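Local coordinates for nitrate transport protein (Xanthomonas axonopodis pv. citri, PDB 3KSX), which binds alkanesulfonates in the periplasm, probably delivering them to an ABC-type importer as its solute-binding component, at residues 25-33 and 220-231; 235-246 and 265-276. All blocks are in the same frame, centred on the assembly; numbering follows the deposited sequence.

Contact 1 (25-33 and 220-231); sequences AAEPAQLRI and YATAWGPFVQQV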
loop_
_atom_site.group_PDB
_atom_site.type_symbol
_atom_site.label_atom_id
_atom_site.label_comp_id
_atom_site.label_asym_id
_atom_site.label_seq_id
_atom_site.Cartn_x
_atom_site.Cartn_y
_atom_site.Cartn_z
ATOM N N ALA A 25 -10.333 31.221 6.483
ATOM C CA ALA A 25 -11.714 30.704 6.723
ATOM C C ALA A 25 -11.811 29.503 7.716
ATOM O O ALA A 25 -10.991 29.360 8.654
ATOM C CB ALA A 25 -12.440 30.410 5.354
ATOM N N ALA A 26 -12.843 28.680 7.501
ATOM C CA ALA A 26 -13.138 27.461 8.271
ATOM C C ALA A 26 -12.124 26.294 8.047
ATOM O O ALA A 26 -11.131 26.431 7.303
ATOM C CB ALA A 26 -14.588 27.010 7.954
ATOM N N GLU A 27 -12.363 25.188 8.763
ATOM C CA GLU A 27 -11.781 23.867 8.504
ATOM C C GLU A 27 -13.003 22.956 8.402
ATOM O O GLU A 27 -14.096 23.339 8.814
ATOM C CB GLU A 27 -10.894 23.409 9.664
ATOM C CG GLU A 27 -10.036 24.507 10.250
ATOM C CD GLU A 27 -9.082 23.991 11.305
ATOM O OE1 GLU A 27 -9.553 23.567 12.382
ATOM O OE2 GLU A 27 -7.861 24.024 11.051
ATOM N N PRO A 28 -12.858 21.762 7.831
ATOM C CA PRO A 28 -14.089 21.010 7.607
ATOM C C PRO A 28 -14.755 20.504 8.873
ATOM O O PRO A 28 -14.110 20.410 9.922
ATOM C CB PRO A 28 -13.624 19.835 6.759
ATOM C CG PRO A 28 -12.193 19.749 7.078
ATOM C CD PRO A 28 -11.704 21.096 7.229
ATOM N N ALA A 29 -16.045 20.174 8.756
ATOM C CA ALA A 29 -16.803 19.600 9.864
ATOM C C ALA A 29 -16.261 18.199 10.195
ATOM O O ALA A 29 -16.223 17.793 11.370
ATOM C CB ALA A 29 -18.253 19.481 9.496
ATOM N N GLN A 30 -15.819 17.473 9.162
ATOM C CA GLN A 30 -15.487 16.074 9.352
ATOM C C GLN A 30 -14.365 15.655 8.361
ATOM O O GLN A 30 -14.269 16.196 7.241
ATOM C CB GLN A 30 -16.736 15.200 9.127
ATOM C CG GLN A 30 -16.465 13.767 9.617
ATOM C CD GLN A 30 -17.634 12.781 9.451
ATOM O OE1 GLN A 30 -18.504 12.951 8.590
ATOM N NE2 GLN A 30 -17.618 11.720 10.260
ATOM N N LEU A 31 -13.533 14.703 8.787
ATOM C CA LEU A 31 -12.559 14.065 7.898
ATOM C C LEU A 31 -12.730 12.578 8.127
ATOM O O LEU A 31 -12.369 12.083 9.210
ATOM C CB LEU A 31 -11.137 14.486 8.273
ATOM C CG LEU A 31 -10.033 13.616 7.606
ATOM C CD1 LEU A 31 -10.157 13.606 6.059
ATOM C CD2 LEU A 31 -8.688 14.092 8.041
ATOM N N ARG A 32 -13.293 11.861 7.150
ATOM C CA ARG A 32 -13.403 10.426 7.228
ATOM C C ARG A 32 -12.229 9.917 6.396
ATOM O O ARG A 32 -12.227 10.137 5.167
ATOM C CB ARG A 32 -14.727 9.926 6.595
ATOM C CG ARG A 32 -15.977 10.206 7.477
ATOM C CD ARG A 32 -17.329 9.566 7.006
ATOM N NE ARG A 32 -17.186 8.195 6.588
ATOM C CZ ARG A 32 -17.338 7.060 7.288
ATOM N NH1 ARG A 32 -17.649 7.028 8.556
ATOM N NH2 ARG A 32 -17.176 5.882 6.650
ATOM N N ILE A 33 -11.193 9.413 7.094
ATOM C CA ILE A 33 -9.909 9.058 6.454
ATOM C C ILE A 33 -9.693 7.538 6.450
ATOM O O ILE A 33 -9.886 6.858 7.461
ATOM C CB ILE A 33 -8.762 9.873 7.062
ATOM C CG1 ILE A 33 -7.407 9.383 6.650
ATOM C CG2 ILE A 33 -8.859 9.889 8.613
ATOM C CD1 ILE A 33 -6.247 10.282 7.126
ATOM N N TYR A 220 -13.298 17.471 -1.975
ATOM C CA TYR A 220 -12.851 17.780 -0.619
ATOM C C TYR A 220 -11.520 18.559 -0.709
ATOM O O TYR A 220 -11.333 19.473 0.047
ATOM C CB TYR A 220 -12.694 16.492 0.192
ATOM C CG TYR A 220 -12.514 16.641 1.707
ATOM C CD1 TYR A 220 -13.617 16.715 2.569
ATOM C CD2 TYR A 220 -11.228 16.671 2.260
ATOM C CE1 TYR A 220 -13.443 16.812 3.958
ATOM C CE2 TYR A 220 -11.047 16.730 3.654
ATOM C CZ TYR A 220 -12.148 16.769 4.487
ATOM O OH TYR A 220 -11.929 16.837 5.841
ATOM N N ALA A 221 -10.601 18.140 -1.597
ATOM C CA ALA A 221 -9.285 18.762 -1.691
ATOM C C ALA A 221 -9.407 20.194 -2.261
ATOM O O ALA A 221 -8.690 21.124 -1.856
ATOM C CB ALA A 221 -8.327 17.874 -2.560
ATOM N N THR A 222 -10.351 20.376 -3.175
ATOM C CA THR A 222 -10.675 21.713 -3.709
ATOM C C THR A 222 -11.232 22.630 -2.629
ATOM O O THR A 222 -10.761 23.773 -2.515
ATOM C CB THR A 222 -11.621 21.557 -4.874
ATOM O OG1 THR A 222 -10.871 20.843 -5.838
ATOM C CG2 THR A 222 -12.010 22.916 -5.498
ATOM N N ALA A 223 -12.184 22.129 -1.834
ATOM C CA ALA A 223 -12.797 22.920 -0.724
ATOM C C ALA A 223 -11.863 23.238 0.436
ATOM O O ALA A 223 -11.974 24.292 1.038
ATOM C CB ALA A 223 -14.026 22.276 -0.198
ATOM N N TRP A 224 -10.936 22.341 0.706
ATOM C CA TRP A 224 -10.176 22.348 1.974
ATOM C C TRP A 224 -8.726 22.064 1.737
ATOM O O TRP A 224 -8.138 21.227 2.438
ATOM C CB TRP A 224 -10.736 21.257 2.886
ATOM C CG TRP A 224 -12.232 21.371 3.152
ATOM C CD1 TRP A 224 -13.239 20.491 2.729
ATOM C CD2 TRP A 224 -12.912 22.422 3.854
ATOM N NE1 TRP A 224 -14.456 20.932 3.156
ATOM C CE2 TRP A 224 -14.288 22.119 3.834
ATOM C CE3 TRP A 224 -12.482 23.577 4.512
ATOM C CZ2 TRP A 224 -15.251 22.949 4.472
ATOM C CZ3 TRP A 224 -13.436 24.405 5.149
ATOM C CH2 TRP A 224 -14.785 24.081 5.134
ATOM N N GLY A 225 -8.153 22.710 0.719
ATOM C CA GLY A 225 -6.740 22.549 0.385
ATOM C C GLY A 225 -5.771 22.718 1.515
ATOM O O GLY A 225 -4.936 21.840 1.737
ATOM N N PRO A 226 -5.874 23.846 2.253
ATOM C CA PRO A 226 -4.881 24.102 3.287
ATOM C C PRO A 226 -4.960 22.985 4.324
ATOM O O PRO A 226 -3.922 22.529 4.849
ATOM C CB PRO A 226 -5.374 25.392 3.905
ATOM C CG PRO A 226 -5.952 26.144 2.767
ATOM C CD PRO A 226 -6.565 25.085 1.849
ATOM N N PHE A 227 -6.193 22.559 4.592
ATOM C CA PHE A 227 -6.454 21.586 5.638
ATOM C C PHE A 227 -5.826 20.281 5.203
ATOM O O PHE A 227 -5.173 19.652 6.007
ATOM C CB PHE A 227 -7.956 21.457 5.906
ATOM C CG PHE A 227 -8.342 20.291 6.765
ATOM C CD1 PHE A 227 -8.296 20.381 8.142
ATOM C CD2 PHE A 227 -8.823 19.106 6.185
ATOM C CE1 PHE A 227 -8.677 19.301 8.937
ATOM C CE2 PHE A 227 -9.218 18.024 6.982
ATOM C CZ PHE A 227 -9.136 18.115 8.333
ATOM N N VAL A 228 -6.010 19.889 3.930
ATOM C CA VAL A 228 -5.410 18.633 3.423
ATOM C C VAL A 228 -3.896 18.676 3.491
ATOM O O VAL A 228 -3.248 17.685 3.897
ATOM C CB VAL A 228 -5.918 18.310 2.031
ATOM C CG1 VAL A 228 -5.030 17.197 1.351
ATOM C CG2 VAL A 228 -7.425 17.863 2.157
ATOM N N GLN A 229 -3.337 19.835 3.155
ATOM C CA GLN A 229 -1.862 20.044 3.254
ATOM C C GLN A 229 -1.384 19.852 4.707
ATOM O O GLN A 229 -0.393 19.148 4.970
ATOM C CB GLN A 229 -1.511 21.415 2.703
ATOM C CG GLN A 229 -0.038 21.813 2.813
ATOM C CD GLN A 229 0.220 23.154 2.056
ATOM O OE1 GLN A 229 1.279 23.336 1.439
ATOM N NE2 GLN A 229 -0.781 24.075 2.069
ATOM N N GLN A 230 -2.099 20.474 5.655
ATOM C CA GLN A 230 -1.776 20.347 7.069
ATOM C C GLN A 230 -1.957 18.946 7.560
ATOM O O GLN A 230 -1.135 18.477 8.359
ATOM C CB GLN A 230 -2.613 21.288 7.901
ATOM C CG GLN A 230 -2.029 22.685 7.842
ATOM C CD GLN A 230 -3.096 23.716 7.872
ATOM O OE1 GLN A 230 -4.063 23.607 8.641
ATOM N NE2 GLN A 230 -2.970 24.723 7.004
ATOM N N VAL A 231 -3.011 18.243 7.098
ATOM C CA VAL A 231 -3.191 16.809 7.388
ATOM C C VAL A 231 -1.944 16.012 6.977
ATOM O O VAL A 231 -1.396 15.248 7.798
ATOM C CB VAL A 231 -4.474 16.251 6.712
ATOM C CG1 VAL A 231 -4.553 14.753 6.863
ATOM C CG2 VAL A 231 -5.760 16.878 7.365
#

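Contact 2 (235-246 and 265-276); sequences LNQADGLLERDR and ERTLAHRPPASV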
loop_
_atom_site.group_PDB
_atom_site.type_symbol
_atom_site.label_atom_id
_atom_site.label_comp_id
_atom_site.label_asym_id
_atom_site.label_seq_id
_atom_site.Cartn_x
_atom_site.Cartn_y
_atom_site.Cartn_z
ATOM N N LEU A 235 0.680 13.718 9.132
ATOM C CA LEU A 235 0.964 12.326 8.849
ATOM C C LEU A 235 2.462 12.130 8.529
ATOM O O LEU A 235 3.032 11.029 8.737
ATOM C CB LEU A 235 0.061 11.827 7.713
ATOM C CG LEU A 235 -1.438 11.845 8.006
ATOM C CD1 LEU A 235 -2.141 11.205 6.879
ATOM C CD2 LEU A 235 -1.695 11.046 9.310
ATOM N N ASN A 236 3.091 13.184 8.002
ATOM C CA ASN A 236 4.523 13.168 7.651
ATOM C C ASN A 236 5.309 13.000 8.944
ATOM O O ASN A 236 6.332 12.295 9.007
ATOM C CB ASN A 236 4.916 14.454 6.946
ATOM C CG ASN A 236 6.387 14.598 6.796
ATOM O OD1 ASN A 236 7.065 14.841 7.771
ATOM N ND2 ASN A 236 6.912 14.416 5.567
ATOM N N GLN A 237 4.828 13.656 9.989
ATOM C CA GLN A 237 5.437 13.530 11.297
ATOM C C GLN A 237 5.239 12.141 11.930
ATOM O O GLN A 237 6.206 11.556 12.482
ATOM C CB GLN A 237 4.912 14.621 12.238
ATOM C CG GLN A 237 5.351 16.051 11.859
ATOM C CD GLN A 237 6.852 16.165 11.581
ATOM O OE1 GLN A 237 7.690 15.850 12.455
ATOM N NE2 GLN A 237 7.205 16.614 10.357
ATOM N N ALA A 238 4.030 11.592 11.840
ATOM C CA ALA A 238 3.729 10.226 12.386
ATOM C C ALA A 238 4.772 9.165 11.937
ATOM O O ALA A 238 5.204 8.262 12.745
ATOM C CB ALA A 238 2.307 9.749 11.931
ATOM N N ASP A 239 5.175 9.263 10.651
ATOM C CA ASP A 239 6.105 8.293 10.091
ATOM C C ASP A 239 7.405 8.305 10.886
ATOM O O ASP A 239 8.069 7.269 11.026
ATOM C CB ASP A 239 6.424 8.554 8.628
ATOM C CG ASP A 239 7.279 7.425 8.038
ATOM O OD1 ASP A 239 6.742 6.314 7.816
ATOM O OD2 ASP A 239 8.502 7.626 7.859
ATOM N N GLY A 240 7.750 9.495 11.380
ATOM C CA GLY A 240 8.983 9.715 12.130
ATOM C C GLY A 240 8.967 8.925 13.411
ATOM O O GLY A 240 9.996 8.498 13.867
ATOM N N LEU A 241 7.785 8.710 13.981
ATOM C CA LEU A 241 7.631 7.841 15.170
ATOM C C LEU A 241 8.354 6.484 15.163
ATOM O O LEU A 241 8.854 6.006 16.193
ATOM C CB LEU A 241 6.141 7.590 15.423
ATOM C CG LEU A 241 5.414 8.831 15.958
ATOM C CD1 LEU A 241 4.033 8.508 16.489
ATOM C CD2 LEU A 241 6.295 9.504 17.035
ATOM N N LEU A 242 8.357 5.835 14.015
ATOM C CA LEU A 242 9.026 4.543 13.859
ATOM C C LEU A 242 10.537 4.587 14.074
ATOM O O LEU A 242 11.144 3.558 14.405
ATOM C CB LEU A 242 8.738 3.977 12.461
ATOM C CG LEU A 242 7.284 3.757 12.045
ATOM C CD1 LEU A 242 7.221 3.470 10.527
ATOM C CD2 LEU A 242 6.648 2.684 12.883
ATOM N N GLU A 243 11.141 5.757 13.830
ATOM C CA GLU A 243 12.558 6.017 14.156
ATOM C C GLU A 243 12.742 6.762 15.501
ATOM O O GLU A 243 13.402 6.239 16.415
ATOM C CB GLU A 243 13.217 6.819 13.029
ATOM C CG GLU A 243 13.426 6.017 11.755
ATOM C CD GLU A 243 14.765 5.246 11.718
ATOM O OE1 GLU A 243 15.396 5.015 12.804
ATOM O OE2 GLU A 243 15.175 4.868 10.577
ATOM N N ARG A 244 12.161 7.968 15.611
ATOM C CA ARG A 244 12.275 8.788 16.868
ATOM C C ARG A 244 11.741 8.122 18.142
ATOM O O ARG A 244 12.151 8.486 19.267
ATOM C CB ARG A 244 11.686 10.210 16.696
ATOM C CG ARG A 244 10.190 10.343 16.348
ATOM C CD ARG A 244 9.728 11.822 16.503
ATOM N NE ARG A 244 8.750 12.243 15.499
ATOM C CZ ARG A 244 9.047 12.545 14.225
ATOM N NH1 ARG A 244 10.302 12.454 13.757
ATOM N NH2 ARG A 244 8.086 12.932 13.397
ATOM N N ASP A 245 10.855 7.140 17.979
ATOM C CA ASP A 245 10.214 6.445 19.139
ATOM C C ASP A 245 10.208 4.943 18.919
ATOM O O ASP A 245 9.151 4.297 19.010
ATOM C CB ASP A 245 8.776 6.957 19.399
ATOM C CG ASP A 245 8.199 6.464 20.744
ATOM O OD1 ASP A 245 9.010 6.167 21.636
ATOM O OD2 ASP A 245 6.939 6.367 20.936
ATOM N N ARG A 246 11.377 4.373 18.626
ATOM C CA ARG A 246 11.421 2.959 18.210
ATOM C C ARG A 246 10.739 1.987 19.201
ATOM O O ARG A 246 9.799 1.259 18.814
ATOM C CB ARG A 246 12.866 2.532 17.847
ATOM C CG ARG A 246 13.065 1.031 17.532
ATOM C CD ARG A 246 14.574 0.663 17.211
ATOM N NE ARG A 246 14.700 -0.761 16.834
ATOM C CZ ARG A 246 14.593 -1.230 15.585
ATOM N NH1 ARG A 246 14.380 -0.409 14.558
ATOM N NH2 ARG A 246 14.689 -2.531 15.350
ATOM N N GLU A 265 9.174 -5.649 15.189
ATOM C CA GLU A 265 10.535 -5.282 15.022
ATOM C C GLU A 265 11.120 -5.518 13.611
ATOM O O GLU A 265 11.804 -4.668 13.052
ATOM C CB GLU A 265 11.308 -6.160 15.998
ATOM C CG GLU A 265 11.804 -5.436 17.191
ATOM C CD GLU A 265 13.285 -5.223 17.087
ATOM O OE1 GLU A 265 13.749 -5.042 15.930
ATOM O OE2 GLU A 265 13.986 -5.286 18.137
ATOM N N ARG A 266 10.914 -6.729 13.090
ATOM C CA ARG A 266 11.327 -7.134 11.739
ATOM C C ARG A 266 10.703 -6.208 10.717
ATOM O O ARG A 266 11.397 -5.739 9.823
ATOM C CB ARG A 266 10.950 -8.622 11.469
ATOM C CG ARG A 266 11.868 -9.335 10.452
ATOM C CD ARG A 266 13.204 -9.885 11.076
ATOM N NE ARG A 266 13.760 -9.017 12.131
ATOM C CZ ARG A 266 14.770 -8.145 11.997
ATOM N NH1 ARG A 266 15.409 -7.978 10.836
ATOM N NH2 ARG A 266 15.146 -7.431 13.061
ATOM N N THR A 267 9.419 -5.867 10.887
ATOM C CA THR A 267 8.772 -4.983 9.900
ATOM C C THR A 267 9.441 -3.577 9.851
ATOM O O THR A 267 9.538 -2.957 8.761
ATOM C CB THR A 267 7.242 -4.871 10.026
ATOM O OG1 THR A 267 6.910 -4.009 11.125
ATOM C CG2 THR A 267 6.498 -6.240 10.166
ATOM N N LEU A 268 9.928 -3.086 11.006
ATOM C CA LEU A 268 10.701 -1.799 11.058
ATOM C C LEU A 268 12.105 -1.855 10.465
ATOM O O LEU A 268 12.581 -0.877 9.833
ATOM C CB LEU A 268 10.769 -1.224 12.484
ATOM C CG LEU A 268 9.444 -1.098 13.257
ATOM C CD1 LEU A 268 9.655 -0.241 14.513
ATOM C CD2 LEU A 268 8.320 -0.539 12.388
ATOM N N ALA A 269 12.746 -3.012 10.616
ATOM C CA ALA A 269 14.014 -3.278 9.938
ATOM C C ALA A 269 13.899 -3.205 8.423
ATOM O O ALA A 269 14.881 -2.902 7.763
ATOM C CB ALA A 269 14.562 -4.603 10.338
ATOM N N HIS A 270 12.708 -3.493 7.876
ATOM C CA HIS A 270 12.472 -3.464 6.415
ATOM C C HIS A 270 12.131 -2.124 5.803
ATOM O O HIS A 270 11.961 -2.046 4.578
ATOM C CB HIS A 270 11.323 -4.393 6.017
ATOM C CG HIS A 270 11.547 -5.816 6.385
ATOM N ND1 HIS A 270 10.523 -6.662 6.749
ATOM C CD2 HIS A 270 12.692 -6.529 6.496
ATOM C CE1 HIS A 270 11.023 -7.851 7.023
ATOM N NE2 HIS A 270 12.337 -7.798 6.884
ATOM N N ARG A 271 11.932 -1.106 6.632
ATOM C CA ARG A 271 11.477 0.167 6.121
ATOM C C ARG A 271 12.502 1.246 6.333
ATOM O O ARG A 271 12.783 1.550 7.496
ATOM C CB ARG A 271 10.248 0.634 6.891
ATOM C CG ARG A 271 9.013 -0.166 6.676
ATOM C CD ARG A 271 7.962 0.402 7.581
ATOM N NE ARG A 271 7.753 1.815 7.304
ATOM C CZ ARG A 271 6.922 2.246 6.365
ATOM N NH1 ARG A 271 6.222 1.367 5.616
ATOM N NH2 ARG A 271 6.793 3.549 6.168
ATOM N N PRO A 272 12.992 1.891 5.249
ATOM C CA PRO A 272 13.761 3.161 5.468
ATOM C C PRO A 272 12.742 4.209 5.899
ATOM O O PRO A 272 11.560 3.937 5.742
ATOM C CB PRO A 272 14.309 3.499 4.062
ATOM C CG PRO A 272 13.359 2.789 3.062
ATOM C CD PRO A 272 12.700 1.627 3.816
ATOM N N PRO A 273 13.160 5.396 6.419
ATOM C CA PRO A 273 12.111 6.470 6.524
ATOM C C PRO A 273 11.258 6.650 5.249
ATOM O O PRO A 273 11.784 6.454 4.113
ATOM C CB PRO A 273 12.924 7.727 6.820
ATOM C CG PRO A 273 14.094 7.174 7.664
ATOM C CD PRO A 273 14.422 5.782 7.074
ATOM N N ALA A 274 9.966 6.968 5.424
ATOM C CA ALA A 274 9.001 7.106 4.298
ATOM C C ALA A 274 7.820 8.047 4.599
ATOM O O ALA A 274 6.650 7.608 4.617
ATOM C CB ALA A 274 8.470 5.723 3.802
ATOM N N SER A 275 8.128 9.325 4.841
ATOM C CA SER A 275 7.133 10.331 5.200
ATOM C C SER A 275 6.331 10.795 3.971
ATOM O O SER A 275 6.871 10.907 2.850
ATOM C CB SER A 275 7.842 11.507 5.884
ATOM O OG SER A 275 8.921 11.946 5.093
ATOM N N VAL A 276 5.056 11.078 4.153
ATOM C CA VAL A 276 4.250 11.606 3.051
ATOM C C VAL A 276 4.758 13.004 2.722
ATOM O O VAL A 276 5.002 13.785 3.617
ATOM C CB VAL A 276 2.737 11.525 3.309
ATOM C CG1 VAL A 276 2.335 12.318 4.517
ATOM C CG2 VAL A 276 1.956 12.006 2.040
HETATM O O HOH W 1 4.280 9.683 6.596
#

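Contact 1 (25-33 and 220-231)
Pro28, in the N-terminal arm just ahead of strand 30-36, is packed among three aromatic side chains: Tyr220 from helix 218-223, Trp224 at the N-cap between the helices, and Phe227 from the first turn of helix 225-244. The contact is an apolar cluster at the outer end of one of the protein's two five-stranded sheets, completed by a single hydrogen bond. A proline fits here because its compact, rigid ring offers C-H groups to aromatic faces on more than one side. Its CB lies over the five-membered ring of Trp224, 3.8 Å from the centroid and 10° off the normal, while its CG stands over the Phe227 ring, 3.5 Å from that centroid: two CH-pi contacts made by one ring. The same face of the indole also covers the main chain of Glu27, with Trp224 CZ3 3.6 Å from Glu27 C, and its other face is backed by Ala223 CB. Val231 CG2 lies against the far face of Phe227.

Tyr220 supplies the polar element. With CG swung away from the backbone N (chi1 -168°), the ring extends to the strand, where OH donates to Gln30 O at 2.8 Å, tilted 28° from the carbonyl plane. The same hydroxyl is 3.2 Å from Pro28 CG. Leu31 turns into the layer between strand and helix: its CD1 packs on Tyr220 CE2, and its CD2 meets Val231 CG2 tip to tip at 4.1 Å. Glu27 directs its carboxylate to Arg57 in a salt bridge, and Phe55 adds an edge-to-face contact to Phe227. Helices laid against a mixed sheet whose first strand lies inside it, between 59-65 and 82-86, are characteristic of the alpha/beta lobes of periplasmic binding proteins.

Contact 2 (235-246 and 265-276)
Arg271, whose side chain comes within about 4 Å of the bound MOPS, puts this contact at the edge of the ligand pocket; Asp239 of helix 225-244 grips the loop that carries it. Arg271 NH2 meets Asp239 OD1 at 3.2 Å in a salt bridge whose hydrogen bond is weak and bent, the carboxylate and guanidinium planes being 63° apart. The other oxygen, OD2, accepts from Ala274 N at 2.9 Å, from above the carboxylate plane. Asp239 thus holds the backbone at Ala274 firmly and the arginine more loosely, and as a second-shell residue probably helps position the arginine; its carboxylate probably offsets part of the arginine's positive charge. A positive charge beside the pocket would favour an anionic ligand such as a sulfonate.

This belongs to the two-lobed, alpha/beta design of periplasmic binding proteins, in which ligand is held in the cleft between lobes. Along the helix, Asn236 has CG anti to the backbone N (chi1 169°), which lets ND2 reach Val276 O at 2.8 Å. This bond is nearly straight at 169° and lies in the amide plane, though it comes from above the carbonyl plane. A water bridges the same helix and loop, donating to Leu235 O and accepting from Val276 N, while Val276 CG1 packs on Leu235 CB.

Toward the other end the contact becomes apolar. Leu242 CD2 and Leu268 CD2 touch at 3.7 Å, the two side chains crossing at about a right angle, and Leu242 CD1 lies beside Arg271 NE. Beyond them, Arg246, its chain extended from CG to NE, brings NH2 to Glu265 OE1 at 2.7 Å; Arg266 makes a longer salt bridge to this same oxygen.

Overall arrangement
From the N terminus, the chain passes through strand 30-36 and both sheets before helices 218-223 and 225-244 return to it, so contact 1 closes a loop of 186 residues. Contact 2 then closes a much shorter and mainly helical one, 18 residues long. The two neither nest nor cross: contact 1 is complete before contact 2 begins. Helix 225-244 is the shared element, its first turns facing the N-terminal arm and its later turns the loop near the ligand. Although their centres are about 25 Å apart, they meet where Ile33 CD1 of strand 30-36 packs 4.2 Å from Leu235 CD1, in the middle of helix 225-244.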